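Local coordinates for catalase-3 (Neurospora crassa, PDB 4AJ9) that breaks down hydrogen peroxide to water and oxygen at a haem iron, and so should protect the cell from the toxic effects of peroxide, at the interface of chains A and B and the interface of chains A and C. Coordinates in Å, arbitrary orientation; residue numbers count along the deposited sequence, not the author numbering. Chains: chain A/B/C, Catalase-3.

Contact 1 joins chains A and B; contacts 2 and 3 join chains A and C. Contacts 1 and 2 use the same helix, 45-55. Residues 45 and 46 of chain B pack on chain A in contact 1; residues between 47 and 55 of chain A meet chain C in contact 2. The C-alpha centres of contacts 1 and 2 lie about 44 Å apart. Contact 3 is about 49 Å from contact 1 and 54 Å from contact 2, so chains A and C are joined at two distant patches. Each patch has a two-fold twin. In the deposited four-chain assembly, each subunit is tied to more than one neighbour.

Contact 1: the interface of chains A and B. Residues chain A 331, 333, 338-339, 418, 420; chain B 32, 43, 45-46.
Water 1 is gripped from both chains: B:Glu43 reaches it from one side of the interface, A:Asp338 and A:Thr420 from the other. The carboxylate oxygen OE2 of B:Glu43 lies 2.9 Å from the water oxygen. A:Asp338 OD1 lies 2.8 Å from it, and the hydroxyl OG1 of A:Thr420 2.6 Å. No direct polar bond crosses this patch. The same A:Asp338 OD1 accepts the backbone N-H of A:Phe339 at 2.7 Å, from 55° above the carboxylate plane. That bond may fix the turn of the carboxylate. The two acids are near enough that the water, or a proton on one of them, probably eases their repulsion. The B:Glu43 carboxylate stands perpendicular to the A:Phe339 ring and passes its CD2 corner.

B:Phe45 carries the apolar half. Its CG stands between the backbone N and the carbonyl carbon (chi1 72°), which brings the ring against A:Ile333 and A:Phe418. One face takes the CG2 methyl of A:Ile333, 3.8 Å from the ring centroid. B:Ile46 CG1, of the same chain, lies over the rim of the opposite face. The ring points its edge at the face of A:Phe418, with planes 90° apart. There B:Phe45 CE1 lies 3.7 Å from A:Phe418 CE2. Beyond the water, the methyls of B:Leu32 touch A:Thr420 OG1.

B:Phe45 begins helix 45-55. It docks on loops of chain A beside short strand 337-338. The centre of the patch is about 20 Å from the active-site A:Asn138.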
loop_
_atom_site.group_PDB
_atom_site.type_symbol
_atom_site.label_atom_id
_atom_site.label_comp_id
_atom_site.label_asym_id
_atom_site.label_seq_id
_atom_site.Cartn_x
_atom_site.Cartn_y
_atom_site.Cartn_z
ATOM N N GLY A 331 4.134 -22.475 -6.412
ATOM C CA GLY A 331 5.560 -22.384 -6.147
ATOM C C GLY A 331 5.929 -22.859 -4.752
ATOM O O GLY A 331 7.111 -23.005 -4.439
ATOM N N ILE A 333 6.745 -25.473 -3.032
ATOM C CA ILE A 333 7.148 -26.848 -3.304
ATOM C C ILE A 333 8.173 -27.305 -2.266
ATOM O O ILE A 333 8.803 -26.486 -1.601
ATOM C CB ILE A 333 7.658 -27.001 -4.765
ATOM C CG1 ILE A 333 7.772 -28.475 -5.160
ATOM C CG2 ILE A 333 8.951 -26.232 -4.986
ATOM C CD1 ILE A 333 7.677 -28.689 -6.680
ATOM N N ASP A 338 8.993 -31.794 -8.091
ATOM C CA ASP A 338 9.578 -30.810 -9.006
ATOM C C ASP A 338 8.554 -30.380 -10.052
ATOM O O ASP A 338 7.495 -30.995 -10.174
ATOM C CB ASP A 338 10.839 -31.385 -9.679
ATOM C CG ASP A 338 11.682 -30.321 -10.388
ATOM O OD1 ASP A 338 11.490 -29.119 -10.130
ATOM O OD2 ASP A 338 12.564 -30.700 -11.189
ATOM N N PHE A 339 8.874 -29.326 -10.809
ATOM C CA PHE A 339 7.966 -28.826 -11.828
ATOM C C PHE A 339 8.183 -29.561 -13.145
ATOM O O PHE A 339 9.151 -30.309 -13.291
ATOM C CB PHE A 339 8.197 -27.329 -12.033
ATOM C CG PHE A 339 8.140 -26.534 -10.750
ATOM C CD1 PHE A 339 6.942 -26.396 -10.062
ATOM C CD2 PHE A 339 9.283 -25.964 -10.219
ATOM C CE1 PHE A 339 6.880 -25.667 -8.879
ATOM C CE2 PHE A 339 9.230 -25.242 -9.031
ATOM C CZ PHE A 339 8.022 -25.094 -8.367
ATOM N N PHE A 418 15.945 -28.627 -1.252
ATOM C CA PHE A 418 15.221 -28.841 -2.483
ATOM C C PHE A 418 16.238 -29.039 -3.601
ATOM O O PHE A 418 17.343 -28.509 -3.540
ATOM C CB PHE A 418 14.318 -27.646 -2.804
ATOM C CG PHE A 418 13.697 -27.727 -4.168
ATOM C CD1 PHE A 418 12.500 -28.393 -4.356
ATOM C CD2 PHE A 418 14.332 -27.165 -5.268
ATOM C CE1 PHE A 418 11.938 -28.487 -5.616
ATOM C CE2 PHE A 418 13.776 -27.252 -6.533
ATOM C CZ PHE A 418 12.585 -27.924 -6.706
ATOM N N THR A 420 16.207 -29.422 -8.107
ATOM C CA THR A 420 15.587 -29.647 -9.405
ATOM C C THR A 420 15.965 -31.049 -9.889
ATOM O O THR A 420 17.073 -31.521 -9.616
ATOM C CB THR A 420 16.056 -28.566 -10.397
ATOM O OG1 THR A 420 15.491 -27.300 -10.015
ATOM C CG2 THR A 420 15.659 -28.913 -11.822
ATOM N N LEU B 32 18.807 -20.847 -10.965
ATOM C CA LEU B 32 18.557 -22.005 -11.837
ATOM C C LEU B 32 18.579 -21.587 -13.308
ATOM O O LEU B 32 17.874 -20.649 -13.701
ATOM C CB LEU B 32 17.216 -22.641 -11.485
ATOM C CG LEU B 32 16.808 -23.899 -12.264
ATOM C CD1 LEU B 32 17.746 -25.068 -11.927
ATOM C CD2 LEU B 32 15.341 -24.273 -11.978
ATOM N N GLU B 43 10.898 -20.585 -13.286
ATOM C CA GLU B 43 10.536 -21.588 -12.290
ATOM C C GLU B 43 11.507 -21.601 -11.112
ATOM O O GLU B 43 11.326 -22.365 -10.159
ATOM C CB GLU B 43 10.401 -22.995 -12.900
ATOM C CG GLU B 43 11.712 -23.696 -13.219
ATOM C CD GLU B 43 11.489 -25.123 -13.685
ATOM O OE1 GLU B 43 11.011 -25.304 -14.823
ATOM O OE2 GLU B 43 11.775 -26.062 -12.909
ATOM N N PHE B 45 11.846 -20.631 -8.109
ATOM C CA PHE B 45 11.081 -20.053 -7.009
ATOM C C PHE B 45 11.982 -19.543 -5.899
ATOM O O PHE B 45 11.613 -18.613 -5.175
ATOM C CB PHE B 45 10.075 -21.067 -6.435
ATOM C CG PHE B 45 10.707 -22.176 -5.635
ATOM C CD1 PHE B 45 11.321 -23.243 -6.266
ATOM C CD2 PHE B 45 10.663 -22.164 -4.253
ATOM C CE1 PHE B 45 11.900 -24.277 -5.530
ATOM C CE2 PHE B 45 11.233 -23.191 -3.512
ATOM C CZ PHE B 45 11.854 -24.247 -4.154
ATOM N N ILE B 46 13.149 -20.164 -5.753
ATOM C CA ILE B 46 14.099 -19.768 -4.717
ATOM C C ILE B 46 14.607 -18.355 -4.980
ATOM O O ILE B 46 14.555 -17.484 -4.108
ATOM C CB ILE B 46 15.287 -20.774 -4.613
ATOM C CG1 ILE B 46 14.795 -22.102 -4.017
ATOM C CG2 ILE B 46 16.386 -20.218 -3.728
ATOM C CD1 ILE B 46 15.793 -23.269 -4.142
HETATM O O HOH W 1 13.010 -26.819 -10.378
#

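Contact 2: the interface of chains A and C. Residues chain A 47, 51-52, 54-55; chain C 151-152, 350-351, 354.
Helix 45-55 of chain A packs against helix 343-360 and the start of helix 151-158 of chain C. Helix 343-360 also carries C:Tyr352, the proximal haem ligand, next in sequence to C:Ser351. The hydroxyl of C:Ser351 donates to A:Asp55. C:Ser351 OG lies 3.0 Å from A:Asp55 OD1 and uses the syn lone pair of that oxygen. A bond to OD2 is weak. A very close approach of A:Asp55 to the carboxylate of C:Asp354 is doubtful.

At one end of the patch, A:Phe54 stands nearly perpendicular to C:Phe151, with planes 88° apart. C:Phe151 brings its CD2-CE2 edge to one face of the A:Phe54 ring, near its rim; A:Phe54 CE2 lies 3.5 Å from C:Phe151 CE2. CG of A:Phe54 is anti to the backbone N (chi1 174°), which carries the ring out to chain C. C:Pro152 lies over the same face of A:Phe54, nearer CB, CG and CD1, with its CG 3.7 Å from A:Phe54 CB. It also touches the methyls of A:Leu51.

C:Tyr350 runs antiparallel past A:Phe47, whose CE2 touches C:Tyr350 CD2; C:Tyr350 CB sits at the ring edge. The phenol OH of C:Tyr350 lies 2.6 Å from water 2, which lies 2.7 Å from the side-chain oxygen OE1 of A:Gln52.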
loop_
_atom_site.group_PDB
_atom_site.type_symbol
_atom_site.label_atom_id
_atom_site.label_comp_id
_atom_site.label_asym_id
_atom_site.label_seq_id
_atom_site.Cartn_x
_atom_site.Cartn_y
_atom_site.Cartn_z
ATOM N N PHE A 47 -12.677 7.763 19.237
ATOM C CA PHE A 47 -13.474 7.685 18.028
ATOM C C PHE A 47 -12.593 7.358 16.825
ATOM O O PHE A 47 -12.887 6.423 16.069
ATOM C CB PHE A 47 -14.239 8.984 17.776
ATOM C CG PHE A 47 -14.819 9.065 16.395
ATOM C CD1 PHE A 47 -16.041 8.478 16.113
ATOM C CD2 PHE A 47 -14.124 9.694 15.371
ATOM C CE1 PHE A 47 -16.571 8.528 14.833
ATOM C CE2 PHE A 47 -14.651 9.748 14.085
ATOM C CZ PHE A 47 -15.867 9.171 13.817
ATOM N N LEU A 51 -12.784 4.060 14.382
ATOM C CA LEU A 51 -13.260 4.226 13.014
ATOM C C LEU A 51 -12.150 4.024 11.991
ATOM O O LEU A 51 -12.398 3.525 10.886
ATOM C CB LEU A 51 -13.944 5.589 12.815
ATOM C CG LEU A 51 -15.476 5.565 12.955
ATOM C CD1 LEU A 51 -16.128 4.737 11.852
ATOM C CD2 LEU A 51 -15.893 5.040 14.330
ATOM N N GLN A 52 -10.932 4.417 12.340
ATOM C CA GLN A 52 -9.823 4.169 11.431
ATOM C C GLN A 52 -9.689 2.670 11.189
ATOM O O GLN A 52 -9.492 2.225 10.055
ATOM C CB GLN A 52 -8.497 4.709 11.954
ATOM C CG GLN A 52 -7.374 4.392 10.971
ATOM C CD GLN A 52 -6.045 4.947 11.394
ATOM O OE1 GLN A 52 -5.746 6.112 11.138
ATOM N NE2 GLN A 52 -5.228 4.114 12.036
ATOM N N PHE A 54 -12.007 0.349 11.433
ATOM C CA PHE A 54 -13.148 0.006 10.580
ATOM C C PHE A 54 -12.946 0.442 9.131
ATOM O O PHE A 54 -13.196 -0.325 8.189
ATOM C CB PHE A 54 -14.436 0.637 11.113
ATOM C CG PHE A 54 -15.626 0.435 10.213
ATOM C CD1 PHE A 54 -16.317 -0.776 10.209
ATOM C CD2 PHE A 54 -16.053 1.447 9.363
ATOM C CE1 PHE A 54 -17.413 -0.969 9.380
ATOM C CE2 PHE A 54 -17.141 1.254 8.513
ATOM C CZ PHE A 54 -17.825 0.046 8.528
ATOM N N ASP A 55 -12.505 1.680 8.961
ATOM C CA ASP A 55 -12.354 2.279 7.647
ATOM C C ASP A 55 -11.398 1.463 6.777
ATOM O O ASP A 55 -11.461 1.526 5.553
ATOM C CB ASP A 55 -11.791 3.707 7.776
ATOM C CG ASP A 55 -12.811 4.718 8.319
ATOM O OD1 ASP A 55 -14.020 4.405 8.356
ATOM O OD2 ASP A 55 -12.383 5.841 8.697
ATOM N N PHE C 151 -21.013 3.179 14.213
ATOM C CA PHE C 151 -21.177 2.663 12.862
ATOM C C PHE C 151 -20.541 1.272 12.689
ATOM O O PHE C 151 -21.146 0.379 12.089
ATOM C CB PHE C 151 -20.661 3.680 11.828
ATOM C CG PHE C 151 -20.997 3.323 10.407
ATOM C CD1 PHE C 151 -22.300 3.425 9.943
ATOM C CD2 PHE C 151 -20.008 2.899 9.532
ATOM C CE1 PHE C 151 -22.619 3.105 8.626
ATOM C CE2 PHE C 151 -20.315 2.587 8.207
ATOM C CZ PHE C 151 -21.624 2.692 7.758
ATOM N N PRO C 152 -19.331 1.063 13.239
ATOM C CA PRO C 152 -18.754 -0.276 13.069
ATOM C C PRO C 152 -19.594 -1.367 13.754
ATOM O O PRO C 152 -19.624 -2.506 13.280
ATOM C CB PRO C 152 -17.371 -0.139 13.718
ATOM C CG PRO C 152 -17.047 1.335 13.602
ATOM C CD PRO C 152 -18.380 2.000 13.869
ATOM N N TYR C 350 -14.971 12.455 9.029
ATOM C CA TYR C 350 -13.673 11.830 9.250
ATOM C C TYR C 350 -13.524 10.539 8.434
ATOM O O TYR C 350 -12.526 10.333 7.727
ATOM C CB TYR C 350 -13.464 11.521 10.743
ATOM C CG TYR C 350 -12.324 10.548 10.956
ATOM C CD1 TYR C 350 -11.018 10.985 10.943
ATOM C CD2 TYR C 350 -12.562 9.170 11.101
ATOM C CE1 TYR C 350 -9.971 10.102 11.104
ATOM C CE2 TYR C 350 -11.517 8.270 11.265
ATOM C CZ TYR C 350 -10.223 8.745 11.265
ATOM O OH TYR C 350 -9.154 7.884 11.415
ATOM N N SER C 351 -14.517 9.660 8.519
ATOM C CA SER C 351 -14.359 8.320 7.955
ATOM C C SER C 351 -14.186 8.295 6.436
ATOM O O SER C 351 -13.409 7.495 5.916
ATOM C CB SER C 351 -15.512 7.404 8.379
ATOM O OG SER C 351 -15.249 6.832 9.646
ATOM N N ASP C 354 -10.649 9.314 5.447
ATOM C CA ASP C 354 -9.749 8.261 5.920
ATOM C C ASP C 354 -9.838 7.008 5.066
ATOM O O ASP C 354 -8.807 6.416 4.733
ATOM C CB ASP C 354 -10.040 7.899 7.390
ATOM C CG ASP C 354 -9.263 6.683 7.858
ATOM O OD1 ASP C 354 -8.033 6.649 7.637
ATOM O OD2 ASP C 354 -9.875 5.747 8.428
HETATM O O HOH W 2 -6.747 8.600 10.902
#

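Contact 3: the interface of chains A and C. Residues chain A 465, 497-498, 677; chain C 568, 606-607.
A:Arg465 and C:Leu607 meet where the C-terminal domain characteristic of long catalases, in chain C, touches helices 454-468 and 489-499 of chain A.

The polar bonds lie within chain A. The guanidinium of A:Arg465 grips A:Asp677 end-on, and both terminal nitrogens reach the same oxygen. A:Arg465 NH2 is 2.8 Å from A:Asp677 OD1, which makes the salt bridge. A:Arg465 NH1 is 3.0 Å from A:Asp677 OD1. The NH1 bond uses the syn lone pair. The NH2 bond comes from 42° above the carboxylate plane. A:Asp677 OD1 lies at the edge of the guanidinium, close to its plane; the two bonds probably hold the group with one face turned to chain C.

Apolar packing crosses the interface. The CD2 methyl of C:Leu607 sits over the centre of that guanidinium face, 3.4 Å from A:Arg465 CZ. The two side chains cross at about a right angle. The same methyl lies 3.9 Å from A:Val497 CG1.

Carbon-oxygen contacts also cross. C:Pro606 CB lies 3.3 Å from A:Asp677 OD1. C:Tyr568 CB lies 3.2 Å from A:Val497 O and 3.4 Å from A:Ala498 O, near the end of helix 489-499. A chi1 of 59° sets CG of C:Tyr568 between its own backbone N and carbonyl carbon, and CG and CD1 pass beside A:Val497 O.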
loop_
_atom_site.group_PDB
_atom_site.type_symbol
_atom_site.label_atom_id
_atom_site.label_comp_id
_atom_site.label_asym_id
_atom_site.label_seq_id
_atom_site.Cartn_x
_atom_site.Cartn_y
_atom_site.Cartn_z
ATOM N N ARG A 465 -26.844 -24.522 -24.795
ATOM C CA ARG A 465 -28.027 -23.844 -25.325
ATOM C C ARG A 465 -28.393 -22.604 -24.509
ATOM O O ARG A 465 -28.652 -21.529 -25.061
ATOM C CB ARG A 465 -29.242 -24.784 -25.334
ATOM C CG ARG A 465 -29.252 -25.789 -26.488
ATOM C CD ARG A 465 -30.307 -26.844 -26.255
ATOM N NE ARG A 465 -30.543 -27.655 -27.448
ATOM C CZ ARG A 465 -31.347 -28.712 -27.484
ATOM N NH1 ARG A 465 -31.976 -29.117 -26.382
ATOM N NH2 ARG A 465 -31.517 -29.373 -28.618
ATOM N N VAL A 497 -30.192 -25.817 -32.859
ATOM C CA VAL A 497 -31.642 -25.731 -32.736
ATOM C C VAL A 497 -32.060 -24.542 -31.882
ATOM O O VAL A 497 -32.865 -23.720 -32.301
ATOM C CB VAL A 497 -32.240 -27.001 -32.112
ATOM C CG1 VAL A 497 -33.706 -26.765 -31.759
ATOM C CG2 VAL A 497 -32.102 -28.181 -33.060
ATOM N N ALA A 498 -31.504 -24.466 -30.675
ATOM C CA ALA A 498 -31.839 -23.415 -29.716
ATOM C C ALA A 498 -31.523 -22.024 -30.257
ATOM O O ALA A 498 -32.225 -21.051 -29.969
ATOM C CB ALA A 498 -31.086 -23.651 -28.419
ATOM N N ASP A 677 -33.218 -34.820 -26.457
ATOM C CA ASP A 677 -33.518 -34.438 -27.828
ATOM C C ASP A 677 -33.968 -35.647 -28.643
ATOM O O ASP A 677 -33.295 -36.674 -28.629
ATOM C CB ASP A 677 -32.286 -33.816 -28.471
ATOM C CG ASP A 677 -31.942 -32.456 -27.881
ATOM O OD1 ASP A 677 -32.858 -31.616 -27.731
ATOM O OD2 ASP A 677 -30.756 -32.235 -27.566
ATOM N N TYR C 568 -37.094 -21.649 -29.197
ATOM C CA TYR C 568 -35.755 -21.367 -29.702
ATOM C C TYR C 568 -35.712 -19.997 -30.370
ATOM O O TYR C 568 -36.743 -19.337 -30.522
ATOM C CB TYR C 568 -35.254 -22.474 -30.648
ATOM C CG TYR C 568 -36.106 -22.727 -31.887
ATOM C CD1 TYR C 568 -35.927 -21.989 -33.047
ATOM C CD2 TYR C 568 -37.070 -23.727 -31.897
ATOM C CE1 TYR C 568 -36.701 -22.225 -34.188
ATOM C CE2 TYR C 568 -37.846 -23.972 -33.026
ATOM C CZ TYR C 568 -37.656 -23.222 -34.163
ATOM O OH TYR C 568 -38.430 -23.479 -35.273
ATOM N N PRO C 606 -37.155 -30.825 -24.644
ATOM C CA PRO C 606 -35.755 -30.803 -24.223
ATOM C C PRO C 606 -35.205 -29.369 -24.224
ATOM O O PRO C 606 -34.163 -29.133 -23.621
ATOM C CB PRO C 606 -35.053 -31.631 -25.306
ATOM C CG PRO C 606 -36.142 -32.472 -25.921
ATOM C CD PRO C 606 -37.372 -31.634 -25.856
ATOM N N LEU C 607 -35.893 -28.436 -24.883
ATOM C CA LEU C 607 -35.371 -27.072 -25.052
ATOM C C LEU C 607 -35.552 -26.162 -23.835
ATOM O O LEU C 607 -34.991 -25.068 -23.787
ATOM C CB LEU C 607 -35.985 -26.408 -26.284
ATOM C CG LEU C 607 -35.511 -26.964 -27.624
ATOM C CD1 LEU C 607 -36.371 -26.418 -28.758
ATOM C CD2 LEU C 607 -34.041 -26.622 -27.844
#